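Local coordinates for beta sliding clamp (Bartonella birtlesii LL-WM9, PDB 6DEG), which probably encircles DNA as a ring-shaped, head-to-tail homodimer and tethers DNA polymerases and other proteins to it, making replication processive, at residues L22-R27 against Q218-E223; A54-L59 against P210-G215; V61-T66 against G243-T248. One frame throughout, in Å; residues are numbered along the deposited sequence.

Contact 1: L22-R27 against Q218-E223; sequences LGRVHR and QKLLSE
R24 meets the second helix with the inner part of its side chain: CG lies 3.4 Å from E223 OE2, and CB is 4.1 Å from L220 CD2. The chain is extended from CG to NE and slides past E223 in the opposite direction, so that the methylenes do the touching while the guanidinium travels beyond. There it forms salt bridges with E63 and E224, and E223 O lies at its edge. L220, a buried leucine, brings CD2 to 3.9 Å from R24 O. Here helix 15-26 of the N-terminal domain comes beside helix 211-222 of the central domain; in this family such helices line the inner, DNA-facing side of the ring, so the pair probably lies there, at a domain junction. R27 directs its CB toward the partner and bends at chi3. NH2 reaches E223 OE2 at 3.1 Å in a salt bridge whose hydrogen bond is weak (134°), with the guanidinium and carboxylate planes 69° apart. K219 crosses R27 at a slant, its CD 3.5 Å from R27 NE. K219 NZ lies 4.4 Å from R27 NE, and E216, a long and weak ion partner of both, probably eases this closeness of like charges.

Contact 2: A54-L59 against P210-G215; sequences ATDLDL and PRKAVG
The ammonium of K212 is gripped by two carboxylates: NZ gives a hydrogen bond to D58 OD2 at 2.6 Å and forms a longer salt bridge with D56 OD2 at 3.5 Å. Both acids belong to the turn of the beta hairpin that links strand 49-55 to strand 59-66 in the N-terminal domain, whereas K212 sits in the first turn of helix 211-222 of the central domain, which P210 opens from the N-cap position. The lysine crosses D58 at about a right angle and meets the anti lone pair of OD2, while it comes at D56 from the opposite direction and brings CE to 3.1 Å from D56 OD2. A bend at chi3 (130°) turns the end of this long chain toward the pair, and two acids in the turn suit a single flexible cation. D58 also has a second partner, since OD1 is salt-bridged to K250.

The turn itself is well braced. D56 keeps CG between its backbone N and carbonyl carbon (chi1 69°), which lets OD1 accept from L59 N in an Asx motif; a weaker bond comes from D58 N. T55 adds an ST turn, its OG1 accepting from L57 N at 2.8 Å. Short acidic and hydroxyl side chains suit the turn because they can reach back to its N-H groups, and the same D56 carboxylate uses its other oxygen for the helix. Beneath the charged layer the contact becomes apolar: CD1 of buried L59 approaches the backbone O of K212 at 3.9 Å, while L59 CD2 packs on the small A213, 3.7 Å from its CB.

Contact 3: V61-T66 against G243-T248; sequences VTESFT and GSVVFT
An antiparallel strand pairing carries the sheet of the N-terminal domain into that of the central domain, with strand 59-66 from the first lying against strand 245-250 from the second. The short segments run at 171° to one another. T62 and V246 form a hydrogen-bonded pair: T62 N donates to V246 O at 2.8 Å, and V246 N returns a 2.6 Å bond to T62 O. V61 with F247 and E63 with V245 are the non-hydrogen-bonded pairs beside it. Just before the second strand begins, S244 O accepts from S64 N at 3.1 Å.

The side chains of V61, E63, V245 and F247 share the face that helices 15-26 and 211-222 cover. V61 sets CG1 anti to its backbone N (chi1 -171°) and places it 3.7 Å from V245 CG1, while CG2 meets the F247 ring obliquely, 3.5 Å from CD1. E63 bends at chi2, and its OE2 passes 3.3 Å from S244 CB but finds its charged partner in R24. On the other face T62 and V246 lie side by side, OG1 of T62 being 3.2 Å from V246 CB. Beta-branched residues suit these extended positions. The pairing itself rests on backbone hydrogen bonds and on the apolar packing of valines and a phenylalanine, and the buried E63 carboxylate is probably stabilised as an anion by its arginine.

Overall arrangement
All three contacts join the N-terminal domain to the central domain of the same subunit, with contact centres about 10 Å (1 and 3), 12 Å (1 and 2) and 15 Å (2 and 3) apart. Contacts 1 and 2 share helix 211-222, while contact 3 lies in the sheet beneath it. The first segments follow in the order 1, 2, 3 along the chain. On return, 210-215 comes before 218-223, so contact 2 nests inside the loop closed by contact 1, and 243-248 makes contact 3 cross both. F247 connects the layers, packing on L220 and on L59. Sheet, hairpin turn and paired helices probably help keep the two domains in a fixed relation, consistent with a ring-shaped dimer around DNA.

Contact 1: L22-R27 against Q218-E223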
# COMPACT_ATOMS: atom_id res chain seq x y z
N LEU B 22 1.63 -21.08 -1.76
CA LEU B 22 1.41 -20.71 -0.37
C LEU B 22 0.56 -19.46 -0.22
O LEU B 22 -0.11 -19.30 0.81
CB LEU B 22 2.76 -20.50 0.32
CG LEU B 22 2.80 -20.80 1.81
CD1 LEU B 22 2.46 -22.25 2.06
CD2 LEU B 22 4.17 -20.45 2.37
N GLY B 23 0.59 -18.56 -1.20
CA GLY B 23 -0.25 -17.38 -1.14
C GLY B 23 -1.72 -17.66 -1.32
O GLY B 23 -2.55 -16.84 -0.92
N ARG B 24 -2.07 -18.80 -1.94
CA ARG B 24 -3.48 -19.13 -2.13
C ARG B 24 -4.16 -19.45 -0.80
O ARG B 24 -5.24 -18.93 -0.50
CB ARG B 24 -3.62 -20.29 -3.11
CG ARG B 24 -3.30 -19.94 -4.55
CD ARG B 24 -3.47 -21.14 -5.46
NE ARG B 24 -3.33 -20.79 -6.86
CZ ARG B 24 -2.37 -21.26 -7.66
NH1 ARG B 24 -1.46 -22.09 -7.17
NH2 ARG B 24 -2.31 -20.88 -8.93
N VAL B 25 -3.53 -20.30 0.02
CA VAL B 25 -4.09 -20.66 1.31
C VAL B 25 -3.64 -19.70 2.41
O VAL B 25 -4.06 -19.84 3.57
CB VAL B 25 -3.71 -22.11 1.68
CG1 VAL B 25 -3.86 -23.01 0.46
CG2 VAL B 25 -2.29 -22.17 2.20
N HIS B 26 -2.82 -18.70 2.07
CA HIS B 26 -2.27 -17.79 3.06
C HIS B 26 -3.37 -17.02 3.80
O HIS B 26 -3.32 -16.87 5.02
CB HIS B 26 -1.30 -16.83 2.37
CG HIS B 26 -0.82 -15.72 3.24
ND1 HIS B 26 -0.71 -14.42 2.79
CD2 HIS B 26 -0.43 -15.71 4.53
CE1 HIS B 26 -0.26 -13.66 3.77
NE2 HIS B 26 -0.08 -14.41 4.84
N ARG B 27 -4.36 -16.53 3.06
CA ARG B 27 -5.33 -15.58 3.61
C ARG B 27 -6.25 -16.22 4.65
O ARG B 27 -6.63 -15.56 5.62
CB ARG B 27 -6.13 -14.95 2.48
CG ARG B 27 -5.59 -13.60 2.06
CD ARG B 27 -6.09 -13.18 0.69
NE ARG B 27 -6.36 -14.31 -0.19
CZ ARG B 27 -5.46 -14.87 -1.00
NH1 ARG B 27 -4.22 -14.40 -1.04
NH2 ARG B 27 -5.80 -15.89 -1.78
N GLN B 218 -13.38 -14.61 -4.71
CA GLN B 218 -13.01 -13.75 -5.83
C GLN B 218 -11.50 -13.56 -5.93
O GLN B 218 -10.98 -13.37 -7.03
CB GLN B 218 -13.67 -12.38 -5.71
CG GLN B 218 -15.17 -12.38 -5.57
CD GLN B 218 -15.73 -10.98 -5.40
OE1 GLN B 218 -15.98 -10.54 -4.28
NE2 GLN B 218 -15.92 -10.28 -6.51
N LYS B 219 -10.79 -13.61 -4.80
CA LYS B 219 -9.34 -13.57 -4.84
C LYS B 219 -8.76 -14.83 -5.47
O LYS B 219 -7.81 -14.75 -6.26
CB LYS B 219 -8.77 -13.37 -3.43
CG LYS B 219 -8.99 -11.98 -2.87
CD LYS B 219 -8.69 -11.95 -1.39
CE LYS B 219 -9.80 -11.30 -0.60
NZ LYS B 219 -9.78 -11.74 0.83
N LEU B 220 -9.33 -15.99 -5.15
CA LEU B 220 -8.80 -17.25 -5.68
C LEU B 220 -8.93 -17.34 -7.19
O LEU B 220 -8.08 -17.94 -7.85
CB LEU B 220 -9.51 -18.43 -5.00
CG LEU B 220 -9.03 -18.77 -3.59
CD1 LEU B 220 -9.90 -19.83 -2.93
CD2 LEU B 220 -7.58 -19.22 -3.60
N LEU B 221 -9.98 -16.75 -7.77
CA LEU B 221 -10.14 -16.78 -9.22
C LEU B 221 -9.30 -15.73 -9.93
O LEU B 221 -9.03 -15.88 -11.12
CB LEU B 221 -11.61 -16.61 -9.60
CG LEU B 221 -12.62 -17.36 -8.73
CD1 LEU B 221 -14.03 -16.85 -9.00
CD2 LEU B 221 -12.53 -18.85 -8.98
N SER B 222 -8.88 -14.67 -9.23
CA SER B 222 -7.99 -13.69 -9.84
C SER B 222 -6.59 -14.27 -10.06
O SER B 222 -5.90 -13.86 -11.00
CB SER B 222 -7.91 -12.43 -8.97
OG SER B 222 -7.62 -12.75 -7.62
N GLU B 223 -6.17 -15.20 -9.21
CA GLU B 223 -4.81 -15.73 -9.23
C GLU B 223 -4.71 -17.06 -9.98
O GLU B 223 -3.73 -17.79 -9.79
CB GLU B 223 -4.27 -15.87 -7.81
CG GLU B 223 -5.17 -16.65 -6.87
CD GLU B 223 -5.01 -16.22 -5.42
OE1 GLU B 223 -4.74 -15.02 -5.19
OE2 GLU B 223 -5.15 -17.07 -4.52

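Contact 2: A54-L59 against P210-G215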
# COMPACT_ATOMS: atom_id res chain seq x y z
N ALA B 54 -5.73 -25.26 4.96
CA ALA B 54 -5.91 -24.46 6.17
C ALA B 54 -7.36 -24.02 6.27
O ALA B 54 -8.10 -24.03 5.28
CB ALA B 54 -4.98 -23.23 6.17
N THR B 55 -7.77 -23.64 7.47
CA THR B 55 -9.17 -23.31 7.72
C THR B 55 -9.29 -22.29 8.84
O THR B 55 -8.43 -22.19 9.71
CB THR B 55 -9.98 -24.56 8.07
OG1 THR B 55 -11.34 -24.19 8.33
CG2 THR B 55 -9.41 -25.26 9.30
N ASP B 56 -10.39 -21.53 8.80
CA ASP B 56 -10.82 -20.70 9.92
C ASP B 56 -12.13 -21.22 10.50
O ASP B 56 -12.95 -20.44 11.00
CB ASP B 56 -10.95 -19.23 9.50
CG ASP B 56 -12.12 -18.98 8.55
OD1 ASP B 56 -12.76 -19.95 8.07
OD2 ASP B 56 -12.41 -17.80 8.29
N LEU B 57 -12.34 -22.53 10.40
CA LEU B 57 -13.54 -23.24 10.81
C LEU B 57 -14.70 -22.93 9.86
O LEU B 57 -15.50 -23.82 9.55
CB LEU B 57 -13.91 -22.90 12.26
CG LEU B 57 -12.83 -23.24 13.29
CD1 LEU B 57 -13.28 -22.88 14.70
CD2 LEU B 57 -12.43 -24.71 13.20
N ASP B 58 -14.80 -21.69 9.38
CA ASP B 58 -15.85 -21.32 8.45
C ASP B 58 -15.48 -21.54 6.99
O ASP B 58 -16.37 -21.77 6.16
CB ASP B 58 -16.23 -19.85 8.67
CG ASP B 58 -16.81 -19.59 10.05
OD1 ASP B 58 -17.61 -20.42 10.53
OD2 ASP B 58 -16.46 -18.56 10.66
N LEU B 59 -14.19 -21.50 6.64
CA LEU B 59 -13.74 -21.72 5.28
C LEU B 59 -12.59 -22.72 5.26
O LEU B 59 -11.94 -22.95 6.28
CB LEU B 59 -13.28 -20.42 4.61
CG LEU B 59 -14.29 -19.28 4.55
CD1 LEU B 59 -13.66 -18.00 3.98
CD2 LEU B 59 -15.52 -19.70 3.77
N PRO B 210 -22.03 -16.88 2.83
CA PRO B 210 -21.53 -15.76 3.64
C PRO B 210 -20.68 -14.82 2.80
O PRO B 210 -19.98 -15.23 1.88
CB PRO B 210 -20.71 -16.45 4.73
CG PRO B 210 -20.44 -17.83 4.22
CD PRO B 210 -21.61 -18.18 3.37
N ARG B 211 -20.76 -13.53 3.14
CA ARG B 211 -19.92 -12.54 2.46
C ARG B 211 -18.45 -12.86 2.66
O ARG B 211 -17.62 -12.53 1.81
CB ARG B 211 -20.25 -11.14 2.97
N LYS B 212 -18.12 -13.48 3.79
CA LYS B 212 -16.77 -13.95 4.06
C LYS B 212 -16.27 -14.85 2.93
O LYS B 212 -15.14 -14.69 2.45
CB LYS B 212 -16.79 -14.72 5.38
CG LYS B 212 -15.65 -14.52 6.34
CD LYS B 212 -16.06 -15.15 7.67
CE LYS B 212 -15.01 -16.08 8.22
NZ LYS B 212 -15.33 -16.50 9.62
N ALA B 213 -17.10 -15.79 2.50
CA ALA B 213 -16.70 -16.74 1.46
C ALA B 213 -16.59 -16.09 0.09
O ALA B 213 -15.74 -16.50 -0.71
CB ALA B 213 -17.68 -17.91 1.42
N VAL B 214 -17.42 -15.09 -0.19
CA VAL B 214 -17.43 -14.48 -1.52
C VAL B 214 -16.11 -13.76 -1.79
O VAL B 214 -15.48 -13.96 -2.83
CB VAL B 214 -18.63 -13.52 -1.65
CG1 VAL B 214 -18.59 -12.79 -2.98
CG2 VAL B 214 -19.93 -14.29 -1.48
N GLY B 215 -15.68 -12.91 -0.85
CA GLY B 215 -14.45 -12.17 -1.05
C GLY B 215 -13.25 -13.08 -1.21
O GLY B 215 -12.42 -12.89 -2.11

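Contact 3: V61-T66 against G243-T248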
# COMPACT_ATOMS: atom_id res chain seq x y z
N VAL B 61 -9.42 -23.96 2.30
CA VAL B 61 -8.76 -23.97 0.99
C VAL B 61 -7.72 -25.08 0.97
O VAL B 61 -6.96 -25.24 1.94
CB VAL B 61 -8.11 -22.62 0.66
CG1 VAL B 61 -7.64 -22.60 -0.78
CG2 VAL B 61 -9.07 -21.48 0.91
N THR B 62 -7.68 -25.83 -0.12
CA THR B 62 -6.60 -26.78 -0.35
C THR B 62 -6.08 -26.57 -1.76
O THR B 62 -6.86 -26.38 -2.70
CB THR B 62 -7.04 -28.24 -0.17
OG1 THR B 62 -7.64 -28.72 -1.38
CG2 THR B 62 -8.03 -28.38 0.98
N GLU B 63 -4.76 -26.60 -1.90
CA GLU B 63 -4.12 -26.46 -3.20
C GLU B 63 -2.99 -27.47 -3.32
O GLU B 63 -2.21 -27.66 -2.39
CB GLU B 63 -3.60 -25.03 -3.41
CG GLU B 63 -3.42 -24.65 -4.86
CD GLU B 63 -1.97 -24.56 -5.25
OE1 GLU B 63 -1.13 -24.42 -4.33
OE2 GLU B 63 -1.66 -24.62 -6.45
N SER B 64 -2.92 -28.13 -4.48
CA SER B 64 -1.96 -29.19 -4.72
C SER B 64 -1.12 -28.89 -5.96
O SER B 64 -1.64 -28.44 -6.98
CB SER B 64 -2.66 -30.54 -4.90
OG SER B 64 -3.61 -30.75 -3.88
N PHE B 65 0.19 -29.13 -5.85
CA PHE B 65 1.10 -29.03 -6.98
C PHE B 65 2.00 -30.26 -7.01
O PHE B 65 2.31 -30.85 -5.97
CB PHE B 65 1.94 -27.73 -6.93
CG PHE B 65 2.76 -27.56 -5.68
CD1 PHE B 65 2.15 -27.31 -4.46
CD2 PHE B 65 4.14 -27.58 -5.72
CE1 PHE B 65 2.90 -27.13 -3.31
CE2 PHE B 65 4.89 -27.40 -4.58
CZ PHE B 65 4.27 -27.18 -3.37
N THR B 66 2.40 -30.64 -8.22
CA THR B 66 3.15 -31.87 -8.43
C THR B 66 4.61 -31.64 -8.07
O THR B 66 5.23 -30.68 -8.54
CB THR B 66 3.03 -32.32 -9.88
OG1 THR B 66 3.19 -31.19 -10.75
CG2 THR B 66 1.68 -32.96 -10.15
N GLY B 243 -9.27 -26.73 -10.15
CA GLY B 243 -8.02 -27.36 -10.58
C GLY B 243 -7.12 -27.67 -9.38
O GLY B 243 -7.38 -28.60 -8.63
N SER B 244 -6.07 -26.86 -9.21
CA SER B 244 -5.19 -27.03 -8.05
C SER B 244 -5.94 -26.74 -6.76
O SER B 244 -5.71 -27.41 -5.74
CB SER B 244 -3.97 -26.13 -8.18
OG SER B 244 -3.55 -26.00 -9.53
N VAL B 245 -6.82 -25.77 -6.78
CA VAL B 245 -7.44 -25.23 -5.58
C VAL B 245 -8.75 -25.96 -5.30
O VAL B 245 -9.47 -26.39 -6.21
CB VAL B 245 -7.67 -23.71 -5.74
CG1 VAL B 245 -7.99 -23.08 -4.40
CG2 VAL B 245 -6.45 -23.06 -6.38
N VAL B 246 -9.06 -26.12 -4.01
CA VAL B 246 -10.36 -26.63 -3.57
C VAL B 246 -10.82 -25.75 -2.42
O VAL B 246 -10.19 -25.72 -1.36
CB VAL B 246 -10.29 -28.10 -3.13
CG1 VAL B 246 -11.50 -28.46 -2.29
CG2 VAL B 246 -10.18 -29.02 -4.34
N PHE B 247 -11.92 -25.03 -2.64
CA PHE B 247 -12.48 -24.10 -1.66
C PHE B 247 -13.84 -24.60 -1.19
O PHE B 247 -14.67 -25.02 -2.00
CB PHE B 247 -12.61 -22.70 -2.28
CG PHE B 247 -13.05 -21.64 -1.32
CD1 PHE B 247 -12.43 -21.49 -0.09
CD2 PHE B 247 -14.09 -20.79 -1.64
CE1 PHE B 247 -12.83 -20.50 0.79
CE2 PHE B 247 -14.50 -19.80 -0.77
CZ PHE B 247 -13.87 -19.66 0.45
N THR B 248 -14.06 -24.53 0.12
CA THR B 248 -15.29 -25.03 0.72
C THR B 248 -15.75 -24.06 1.80
O THR B 248 -14.92 -23.51 2.54
CB THR B 248 -15.08 -26.44 1.31
OG1 THR B 248 -14.84 -27.36 0.24
CG2 THR B 248 -16.31 -26.90 2.08